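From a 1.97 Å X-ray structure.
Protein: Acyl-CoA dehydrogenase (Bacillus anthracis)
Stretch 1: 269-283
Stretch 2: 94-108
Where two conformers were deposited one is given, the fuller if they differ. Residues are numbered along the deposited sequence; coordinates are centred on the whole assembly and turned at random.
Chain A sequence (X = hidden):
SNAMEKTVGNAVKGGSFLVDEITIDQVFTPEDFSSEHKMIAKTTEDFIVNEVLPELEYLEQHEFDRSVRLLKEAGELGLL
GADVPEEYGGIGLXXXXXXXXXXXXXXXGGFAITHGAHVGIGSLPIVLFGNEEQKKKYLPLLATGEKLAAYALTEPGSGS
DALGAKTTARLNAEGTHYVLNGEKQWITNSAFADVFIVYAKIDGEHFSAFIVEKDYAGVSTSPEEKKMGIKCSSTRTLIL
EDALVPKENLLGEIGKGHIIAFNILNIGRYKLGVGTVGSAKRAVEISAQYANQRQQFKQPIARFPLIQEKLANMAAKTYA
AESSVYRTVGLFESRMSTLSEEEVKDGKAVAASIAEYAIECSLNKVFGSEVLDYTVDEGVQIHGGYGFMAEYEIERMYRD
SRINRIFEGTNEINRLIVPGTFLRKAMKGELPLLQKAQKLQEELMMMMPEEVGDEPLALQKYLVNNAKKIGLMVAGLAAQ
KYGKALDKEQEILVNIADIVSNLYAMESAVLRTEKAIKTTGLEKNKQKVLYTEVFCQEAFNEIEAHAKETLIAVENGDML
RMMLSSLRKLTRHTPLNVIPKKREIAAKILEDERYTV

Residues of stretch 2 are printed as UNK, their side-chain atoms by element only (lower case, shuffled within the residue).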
ATOM      1  N   ARG A 269      14.999   0.575 -15.556  1.00 33.44           N
ATOM      2  CA  ARG A 269      14.807  -0.229 -14.386  1.00 34.20           C
ATOM      3  C   ARG A 269      15.731   0.115 -13.251  1.00 34.17           C
ATOM      4  O   ARG A 269      15.272   0.364 -12.134  1.00 33.40           O
ATOM      5  CB  ARG A 269      14.971  -1.721 -14.730  1.00 34.86           C
ATOM      6  CG  ARG A 269      13.668  -2.451 -14.714  1.00 39.06           C
ATOM      7  CD  ARG A 269      13.072  -2.821 -16.014  1.00 42.38           C
ATOM      8  NE  ARG A 269      13.453  -4.182 -16.383  1.00 45.04           N
ATOM      9  CZ  ARG A 269      12.725  -5.039 -17.109  1.00 46.85           C
ATOM     10  NH1 ARG A 269      13.219  -6.225 -17.425  1.00 44.17           N
ATOM     11  NH2 ARG A 269      11.514  -4.736 -17.528  1.00 51.53           N
ATOM     12  N   TYR A 270      17.034   0.052 -13.466  1.00 34.03           N
ATOM     13  CA  TYR A 270      17.903   0.349 -12.324  1.00 35.84           C
ATOM     14  C   TYR A 270      17.869   1.838 -11.949  1.00 34.93           C
ATOM     15  O   TYR A 270      18.030   2.183 -10.783  1.00 35.85           O
ATOM     16  CB  TYR A 270      19.339  -0.202 -12.482  1.00 37.21           C
ATOM     17  CG  TYR A 270      20.300   0.717 -13.177  1.00 40.24           C
ATOM     18  CD1 TYR A 270      20.627   0.528 -14.516  1.00 43.97           C
ATOM     19  CD2 TYR A 270      20.921   1.755 -12.482  1.00 42.72           C
ATOM     20  CE1 TYR A 270      21.530   1.378 -15.162  1.00 45.53           C
ATOM     21  CE2 TYR A 270      21.817   2.613 -13.111  1.00 44.38           C
ATOM     22  CZ  TYR A 270      22.116   2.421 -14.453  1.00 46.29           C
ATOM     23  OH  TYR A 270      22.997   3.272 -15.087  1.00 48.87           O
ATOM     24  N   LYS A 271      17.683   2.711 -12.928  1.00 33.85           N
ATOM     25  CA  LYS A 271      17.601   4.138 -12.646  1.00 34.57           C
ATOM     26  C   LYS A 271      16.392   4.456 -11.764  1.00 33.95           C
ATOM     27  O   LYS A 271      16.480   5.268 -10.846  1.00 32.70           O
ATOM     28  CB  LYS A 271      17.495   4.922 -13.960  1.00 35.53           C
ATOM     29  CG  LYS A 271      18.511   5.979 -14.099  1.00 40.60           C
ATOM     30  CD  LYS A 271      19.894   5.443 -14.045  1.00 46.63           C
ATOM     31  CE  LYS A 271      20.874   6.611 -13.971  1.00 50.84           C
ATOM     32  NZ  LYS A 271      20.601   7.627 -15.054  1.00 56.34           N
ATOM     33  N   LEU A 272      15.257   3.818 -12.060  0.51 32.97           N
ATOM     34  CA  LEU A 272      14.086   3.945 -11.209  0.51 32.59           C
ATOM     35  C   LEU A 272      14.378   3.406  -9.803  0.51 32.25           C
ATOM     36  O   LEU A 272      13.978   4.019  -8.813  0.51 32.35           O
ATOM     37  CB  LEU A 272      12.863   3.257 -11.833  0.51 31.96           C
ATOM     38  CG  LEU A 272      11.513   3.559 -11.163  0.51 32.60           C
ATOM     39  CD1 LEU A 272      11.260   5.068 -11.088  0.51 30.78           C
ATOM     40  CD2 LEU A 272      10.385   2.860 -11.912  0.51 28.15           C
ATOM     41  N   GLY A 273      15.087   2.281  -9.720  1.00 31.89           N
ATOM     42  CA  GLY A 273      15.565   1.761  -8.435  1.00 30.65           C
ATOM     43  C   GLY A 273      16.326   2.807  -7.640  1.00 30.78           C
ATOM     44  O   GLY A 273      16.037   3.057  -6.465  1.00 30.08           O
ATOM     45  N   VAL A 274      17.302   3.445  -8.271  1.00 31.89           N
ATOM     46  CA  VAL A 274      18.063   4.495  -7.597  1.00 32.29           C
ATOM     47  C   VAL A 274      17.105   5.608  -7.138  1.00 31.27           C
ATOM     48  O   VAL A 274      17.197   6.113  -6.030  1.00 31.35           O
ATOM     49  CB  VAL A 274      19.134   5.095  -8.579  1.00 34.91           C
ATOM     50  CG1 VAL A 274      19.867   6.264  -7.950  1.00 36.18           C
ATOM     51  CG2 VAL A 274      20.165   4.053  -8.973  1.00 36.54           C
ATOM     52  N   GLY A 275      16.201   6.034  -8.021  1.00 30.36           N
ATOM     53  CA  GLY A 275      15.239   7.087  -7.678  1.00 28.64           C
ATOM     54  C   GLY A 275      14.389   6.720  -6.457  1.00 28.64           C
ATOM     55  O   GLY A 275      14.193   7.545  -5.544  1.00 28.63           O
ATOM     56  N   THR A 276      13.860   5.494  -6.417  1.00 26.44           N
ATOM     57  CA  THR A 276      12.976   5.131  -5.305  1.00 27.47           C
ATOM     58  C   THR A 276      13.783   5.104  -3.999  1.00 28.21           C
ATOM     59  O   THR A 276      13.253   5.346  -2.919  1.00 28.00           O
ATOM     60  CB  THR A 276      12.303   3.774  -5.534  1.00 28.00           C
ATOM     61  OG1 THR A 276      13.326   2.789  -5.723  1.00 29.72           O
ATOM     62  CG2 THR A 276      11.370   3.831  -6.801  1.00 25.26           C
ATOM     63  N   VAL A 277      15.079   4.842  -4.116  1.00 30.13           N
ATOM     64  CA  VAL A 277      15.920   4.777  -2.936  1.00 31.46           C
ATOM     65  C   VAL A 277      16.088   6.171  -2.363  1.00 32.07           C
ATOM     66  O   VAL A 277      16.075   6.342  -1.122  1.00 33.07           O
ATOM     67  CB  VAL A 277      17.308   4.114  -3.232  1.00 33.29           C
ATOM     68  CG1 VAL A 277      18.339   4.541  -2.212  1.00 34.50           C
ATOM     69  CG2 VAL A 277      17.186   2.583  -3.190  1.00 34.72           C
ATOM     70  N   GLY A 278      16.262   7.160  -3.236  1.00 30.43           N
ATOM     71  CA  GLY A 278      16.331   8.572  -2.790  1.00 29.39           C
ATOM     72  C   GLY A 278      15.039   8.994  -2.105  1.00 29.36           C
ATOM     73  O   GLY A 278      15.053   9.644  -1.061  1.00 29.13           O
ATOM     74  N   SER A 279      13.893   8.613  -2.680  1.00 26.26           N
ATOM     75  CA  SER A 279      12.644   8.958  -2.068  1.00 25.44           C
ATOM     76  C   SER A 279      12.416   8.266  -0.746  1.00 25.28           C
ATOM     77  O   SER A 279      11.831   8.861   0.154  1.00 25.69           O
ATOM     78  CB  SER A 279      11.470   8.650  -3.024  1.00 23.04           C
ATOM     79  OG  SER A 279      11.665   9.294  -4.290  1.00 28.29           O
ATOM     80  N   ALA A 280      12.828   7.003  -0.622  1.00 25.92           N
ATOM     81  CA  ALA A 280      12.633   6.300   0.624  1.00 26.74           C
ATOM     82  C   ALA A 280      13.460   6.951   1.719  1.00 28.58           C
ATOM     83  O   ALA A 280      12.990   7.069   2.839  1.00 28.71           O
ATOM     84  CB  ALA A 280      12.991   4.768   0.483  1.00 27.09           C
ATOM     85  N   LYS A 281      14.661   7.407   1.388  1.00 29.74           N
ATOM     86  CA  LYS A 281      15.480   8.114   2.369  1.00 31.69           C
ATOM     87  C   LYS A 281      14.838   9.416   2.798  1.00 32.45           C
ATOM     88  O   LYS A 281      14.885   9.775   3.973  1.00 33.98           O
ATOM     89  CB  LYS A 281      16.854   8.460   1.806  1.00 32.37           C
ATOM     90  CG  LYS A 281      17.798   7.306   1.599  1.00 35.38           C
ATOM     91  CD  LYS A 281      19.128   7.890   1.158  1.00 38.37           C
ATOM     92  CE  LYS A 281      20.114   6.842   0.674  1.00 41.34           C
ATOM     93  NZ  LYS A 281      21.386   7.538   0.256  1.00 39.56           N
ATOM     94  N   ARG A 282      14.212  10.122   1.863  1.00 31.69           N
ATOM     95  CA  ARG A 282      13.554  11.369   2.212  1.00 30.34           C
ATOM     96  C   ARG A 282      12.319  11.110   3.115  1.00 30.02           C
ATOM     97  O   ARG A 282      12.042  11.872   4.053  1.00 28.51           O
ATOM     98  CB  ARG A 282      13.124  12.105   0.923  1.00 29.73           C
ATOM     99  CG  ARG A 282      12.404  13.411   1.174  1.00 29.15           C
ATOM    100  CD  ARG A 282      13.305  14.408   1.969  1.00 31.31           C
ATOM    101  NE  ARG A 282      12.548  15.633   2.181  1.00 31.55           N
ATOM    102  CZ  ARG A 282      12.940  16.634   2.961  1.00 33.50           C
ATOM    103  NH1 ARG A 282      12.156  17.707   3.095  1.00 27.76           N
ATOM    104  NH2 ARG A 282      14.101  16.555   3.618  1.00 35.57           N
ATOM    105  N   ALA A 283      11.572  10.048   2.815  1.00 27.06           N
ATOM    106  CA  ALA A 283      10.433   9.689   3.635  1.00 28.42           C
ATOM    107  C   ALA A 283      10.886   9.357   5.072  1.00 29.40           C
ATOM    108  O   ALA A 283      10.215   9.723   6.033  1.00 30.77           O
ATOM    109  CB  ALA A 283       9.678   8.466   3.030  1.00 24.67           C
ATOM    110  N   UNK A  94      31.089   8.934 -14.914  1.00 46.56           N
ATOM    111  CA  UNK A  94      30.879   7.500 -14.724  1.00 46.95           C
ATOM    112  C   UNK A  94      29.437   7.193 -14.261  1.00 44.95           C
ATOM    113  O   UNK A  94      28.668   8.111 -13.947  1.00 42.64           O
ATOM    114  o   UNK A  94      30.631   7.752 -11.907  1.00 51.52           O
ATOM    115  c   UNK A  94      31.930   6.906 -13.767  1.00 48.44           C
ATOM    116  c   UNK A  94      31.729   7.328 -12.310  1.00 51.76           C
ATOM    117  o   UNK A  94      32.707   7.227 -11.540  1.00 58.59           O
ATOM    118  N   UNK A  95      29.077   5.909 -14.232  1.00 44.66           N
ATOM    119  CA  UNK A  95      27.697   5.520 -13.937  1.00 43.96           C
ATOM    120  C   UNK A  95      27.284   5.780 -12.474  1.00 42.75           C
ATOM    121  O   UNK A  95      26.078   5.971 -12.178  1.00 41.93           O
ATOM    122  c   UNK A  95      26.622   4.370 -16.625  1.00 52.60           C
ATOM    123  n   UNK A  95      28.434   5.100 -18.178  1.00 58.71           N
ATOM    124  c   UNK A  95      27.097   4.464 -18.074  1.00 57.22           C
ATOM    125  c   UNK A  95      27.654   3.702 -15.753  1.00 49.10           C
ATOM    126  c   UNK A  95      27.462   4.048 -14.284  1.00 45.19           C
ATOM    127  N   UNK A  96      28.254   5.791 -11.572  1.00 41.33           N
ATOM    128  CA  UNK A  96      27.992   6.102 -10.178  1.00 40.99           C
ATOM    129  C   UNK A  96      27.529   7.536 -10.029  1.00 40.62           C
ATOM    130  O   UNK A  96      26.554   7.799  -9.346  1.00 40.34           O
ATOM    131  c   UNK A  96      28.913   6.250  -7.841  1.00 41.53           C
ATOM    132  c   UNK A  96      29.210   5.807  -9.266  1.00 41.82           C
ATOM    133  c   UNK A  96      29.532   4.313  -9.275  1.00 42.62           C
ATOM    134  N   UNK A  97      28.216   8.455 -10.710  1.00 41.21           N
ATOM    135  CA  UNK A  97      27.847   9.858 -10.749  1.00 40.92           C
ATOM    136  C   UNK A  97      26.427  10.082 -11.270  1.00 39.32           C
ATOM    137  O   UNK A  97      25.646  10.796 -10.662  1.00 38.45           O
ATOM    138  o   UNK A  97      30.145  10.598 -11.022  1.00 43.34           O
ATOM    139  c   UNK A  97      28.858  10.643 -11.609  1.00 41.09           C
ATOM    140  N   UNK A  98      26.076   9.483 -12.394  1.00 39.40           N
ATOM    141  CA  UNK A  98      24.709   9.693 -12.894  1.00 38.54           C
ATOM    142  C   UNK A  98      23.627   8.962 -12.066  1.00 37.18           C
ATOM    143  O   UNK A  98      22.467   9.370 -12.074  1.00 36.89           O
ATOM    144  c   UNK A  98      24.612   9.402 -14.397  1.00 38.94           C
ATOM    145  o   UNK A  98      24.888   8.055 -14.682  1.00 44.58           O
ATOM    146  N   UNK A  99      24.005   7.934 -11.303  1.00 36.36           N
ATOM    147  CA  UNK A  99      23.082   7.328 -10.335  1.00 35.66           C
ATOM    148  C   UNK A  99      22.853   8.314  -9.194  1.00 34.79           C
ATOM    149  O   UNK A  99      21.741   8.517  -8.755  1.00 34.77           O
ATOM    150  c   UNK A  99      23.609   5.982  -9.802  1.00 34.65           C
ATOM    151  N   UNK A 100      23.919   8.932  -8.716  1.00 35.55           N
ATOM    152  CA  UNK A 100      23.804   9.888  -7.632  1.00 35.10           C
ATOM    153  C   UNK A 100      22.978  11.096  -8.054  1.00 34.72           C
ATOM    154  O   UNK A 100      22.224  11.647  -7.240  1.00 33.59           O
ATOM    155  c   UNK A 100      27.297   9.602  -5.895  1.00 38.82           C
ATOM    156  c   UNK A 100      25.790   9.336  -6.153  1.00 35.63           C
ATOM    157  c   UNK A 100      25.000   9.390  -4.846  1.00 33.07           C
ATOM    158  c   UNK A 100      25.189  10.313  -7.164  1.00 35.38           C
ATOM    159  N   UNK A 101      23.108  11.507  -9.323  1.00 32.95           N
ATOM    160  CA  UNK A 101      22.286  12.596  -9.801  1.00 32.56           C
ATOM    161  C   UNK A 101      20.780  12.218  -9.739  1.00 32.10           C
ATOM    162  O   UNK A 101      19.947  12.992  -9.235  1.00 32.22           O
ATOM    163  c   UNK A 101      24.760  13.819 -12.592  1.00 34.85           C
ATOM    164  c   UNK A 101      21.605  13.994 -11.820  1.00 29.13           C
ATOM    165  c   UNK A 101      24.055  13.789 -11.201  1.00 33.71           C
ATOM    166  c   UNK A 101      22.691  13.064 -11.226  1.00 32.76           C
ATOM    167  N   UNK A 102      20.441  11.008 -10.181  1.00 31.06           N
ATOM    168  CA  UNK A 102      19.038  10.545 -10.098  1.00 29.93           C
ATOM    169  C   UNK A 102      18.538  10.415  -8.659  1.00 29.33           C
ATOM    170  O   UNK A 102      17.392  10.785  -8.346  1.00 28.87           O
ATOM    171  c   UNK A 102      18.844   9.224 -10.856  1.00 28.64           C
ATOM    172  N   UNK A 103      19.408   9.937  -7.774  1.00 29.98           N
ATOM    173  CA  UNK A 103      19.048   9.790  -6.390  1.00 30.76           C
ATOM    174  C   UNK A 103      18.660  11.147  -5.801  1.00 30.71           C
ATOM    175  O   UNK A 103      17.649  11.254  -5.106  1.00 31.87           O
ATOM    176  c   UNK A 103      20.742   8.285  -3.179  1.00 39.52           C
ATOM    177  c   UNK A 103      19.657   8.655  -4.185  1.00 34.81           C
ATOM    178  o   UNK A 103      21.742   7.609  -3.546  1.00 40.13           O
ATOM    179  c   UNK A 103      20.176   9.125  -5.552  1.00 30.53           C
ATOM    180  o   UNK A 103      20.573   8.663  -1.996  1.00 42.09           O
ATOM    181  N   UNK A 104      19.451  12.165  -6.061  1.00 31.02           N
ATOM    182  CA  UNK A 104      19.173  13.499  -5.526  1.00 31.45           C
ATOM    183  C   UNK A 104      17.997  14.190  -6.219  1.00 31.86           C
ATOM    184  O   UNK A 104      17.240  14.940  -5.550  1.00 31.76           O
ATOM    185  c   UNK A 104      20.417  14.368  -5.607  1.00 31.60           C
ATOM    186  c   UNK A 104      21.600  13.796  -4.812  1.00 33.42           C
ATOM    187  c   UNK A 104      21.215  13.711  -3.357  1.00 34.16           C
ATOM    188  n   UNK A 104      21.797  12.896  -1.173  1.00 41.51           N
ATOM    189  c   UNK A 104      22.374  13.382  -2.462  1.00 38.54           C
ATOM    190  N   UNK A 105      17.810  13.929  -7.522  1.00 31.07           N
ATOM    191  CA  UNK A 105      16.614  14.459  -8.221  1.00 31.70           C
ATOM    192  C   UNK A 105      15.274  13.997  -7.630  1.00 32.11           C
ATOM    193  O   UNK A 105      14.248  14.709  -7.706  1.00 31.22           O
ATOM    194  c   UNK A 105      17.078  15.400 -10.539  1.00 32.28           C
ATOM    195  c   UNK A 105      18.828  16.857 -11.418  1.00 32.58           C
ATOM    196  c   UNK A 105      17.875  17.689 -11.962  1.00 32.52           C
ATOM    197  c   UNK A 105      18.434  15.703 -10.721  1.00 31.86           C
ATOM    198  c   UNK A 105      16.669  14.199  -9.752  1.00 31.01           C
ATOM    199  c   UNK A 105      16.540  17.400 -11.807  1.00 31.30           C
ATOM    200  c   UNK A 105      16.126  16.242 -11.092  1.00 30.68           C
ATOM    201  N   UNK A 106      15.247  12.781  -7.072  1.00 32.79           N
ATOM    202  CA  UNK A 106      14.014  12.270  -6.415  1.00 32.09           C
ATOM    203  C   UNK A 106      13.381  13.226  -5.376  1.00 31.92           C
ATOM    204  O   UNK A 106      12.173  13.218  -5.164  1.00 31.21           O
ATOM    205  o   UNK A 106      15.048  11.075  -4.648  1.00 37.89           O
ATOM    206  c   UNK A 106      14.257  10.893  -5.808  1.00 31.32           C
ATOM    207  N   UNK A 107      14.185  14.095  -4.775  1.00 31.81           N
ATOM    208  CA  UNK A 107      13.663  15.103  -3.853  1.00 32.49           C
ATOM    209  C   UNK A 107      12.571  15.984  -4.518  1.00 33.34           C
ATOM    210  O   UNK A 107      11.664  16.484  -3.834  1.00 33.30           O
ATOM    211  n   UNK A 107      14.606  19.520   1.386  1.00 38.36           N
ATOM    212  n   UNK A 107      14.083  17.785  -0.035  1.00 37.07           N
ATOM    213  n   UNK A 107      16.233  18.023   0.745  1.00 40.06           N
ATOM    214  c   UNK A 107      14.397  16.621  -0.869  1.00 37.73           C
ATOM    215  c   UNK A 107      14.470  17.061  -2.350  1.00 36.84           C
ATOM    216  c   UNK A 107      14.975  18.447   0.692  1.00 39.06           C
ATOM    217  c   UNK A 107      14.843  15.920  -3.279  1.00 34.35           C
ATOM    218  N   UNK A 108      12.614  16.119  -5.854  1.00 30.56           N
ATOM    219  CA  UNK A 108      11.781  17.079  -6.523  1.00 30.93           C
ATOM    220  C   UNK A 108      10.525  16.427  -7.090  1.00 30.24           C
ATOM    221  O   UNK A 108       9.968  16.935  -8.065  1.00 31.55           O
ATOM    222  c   UNK A 108      12.575  17.757  -7.646  1.00 30.63           C
TER
HETATM  223  O   HOH W   1      23.964   5.481 -13.858  1.00 39.58           O
HETATM  224  O   HOH W   2      20.747  10.680 -13.898  1.00 38.43           O
HETATM  225  O   HOH W   3      23.627   6.921  -1.831  1.00 46.98           O
HETATM  226  O   HOH W   4      14.295  12.369  -2.273  1.00 46.27           O
HETATM  227  O   HOH W   5      10.244  11.490  -5.222  1.00 54.90           O

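Position 94 carries two carbons, the second bearing two oxygens, and lies out of reach of the first stretch; one of these oxygens accepts from the backbone N of position 97 at 2.8 Å, as a helix N-cap does. It is Asp94. At position 95 four carbons in a row end in nitrogen; the CA-to-CB bond points toward the other helix but the end leads away, and one of the chain carbons lies 4.1 Å from Tyr270 OH. This is Lys95, and the carbon is CD. Position 96 has one carbon carrying two more, touches nothing across the contact, and is Val96. Position 97, one carbon then one oxygen, makes no side-chain contact with stretch 1 and is Ser97, whose N makes the capping bond to Asp94 OD2.

Position 98 again has one carbon and one oxygen, and the oxygen sits 4.3 Å from Lys271 CE. This is Ser98. Water 1 donates to Ser98 OG and to Lys95 O and also hydrogen-bonds Tyr270 OH, while water 2 links Ser98 O to Lys271 NZ. Position 99 has a single carbon, 4.0 Å from Val274 CG2: Ala99. Val274 CG1 also lies 3.0 Å from the backbone, at Ala99 O.

Position 100 bears four carbons forked at the second, and position 101 four forked at the first, with one arm two carbons long; neither touches stretch 1. They are Leu100 and Ile101. A lone carbon at position 102 points toward the partner helix and meets Val274 CG1 at 4.3 Å, giving Ala102.

At position 103 three carbons end in two oxygens, one of them 2.6 Å from Lys281 NZ. The carboxylate identifies Glu103, and the pair OE1 and NZ form a salt bridge. Its chain runs past Gly278, with CG 3.6 Å from Gly278 CA. Position 104, four carbons in a row ending in nitrogen, points its CA-to-CB bond away, makes no side-chain contact with stretch 1 and is Lys104. Position 105, a carbon followed by a six-carbon ring, is Phe105, out of reach of the first stretch.

Position 106 has one carbon and one oxygen: CB is 3.4 Å from Gly275 O, and the oxygen 3.3 Å from Gly278 C. It is Ser106, whose OG donates to Glu103 O at 2.6 Å. Position 107 shows three carbons, a nitrogen, then a carbon carrying two nitrogens; this planar group lies flat on the Arg282 guanidinium, centres 3.5 Å apart and planes at 16°. It is Arg107. Position 108, with one carbon and no contact, is Ala108.

The two helices cross at -44°, with axes approaching to 7.3 Å. At the closest register Gly278 CA lies 4.7 Å from Glu103 CA, and a CB on Gly278 would come within 2.3 Å of both Ser106 OG and Glu103 O. Val274 packs against Ala99 and Ala102, and the Lys281–Glu103 salt bridge adds charge pairing. The arginine stack brings like charges together, but Arg282 also has hydrogen-bonding partners elsewhere in the structure.

Stretch 2 (94-108) DKVSSALIAEKFSRA
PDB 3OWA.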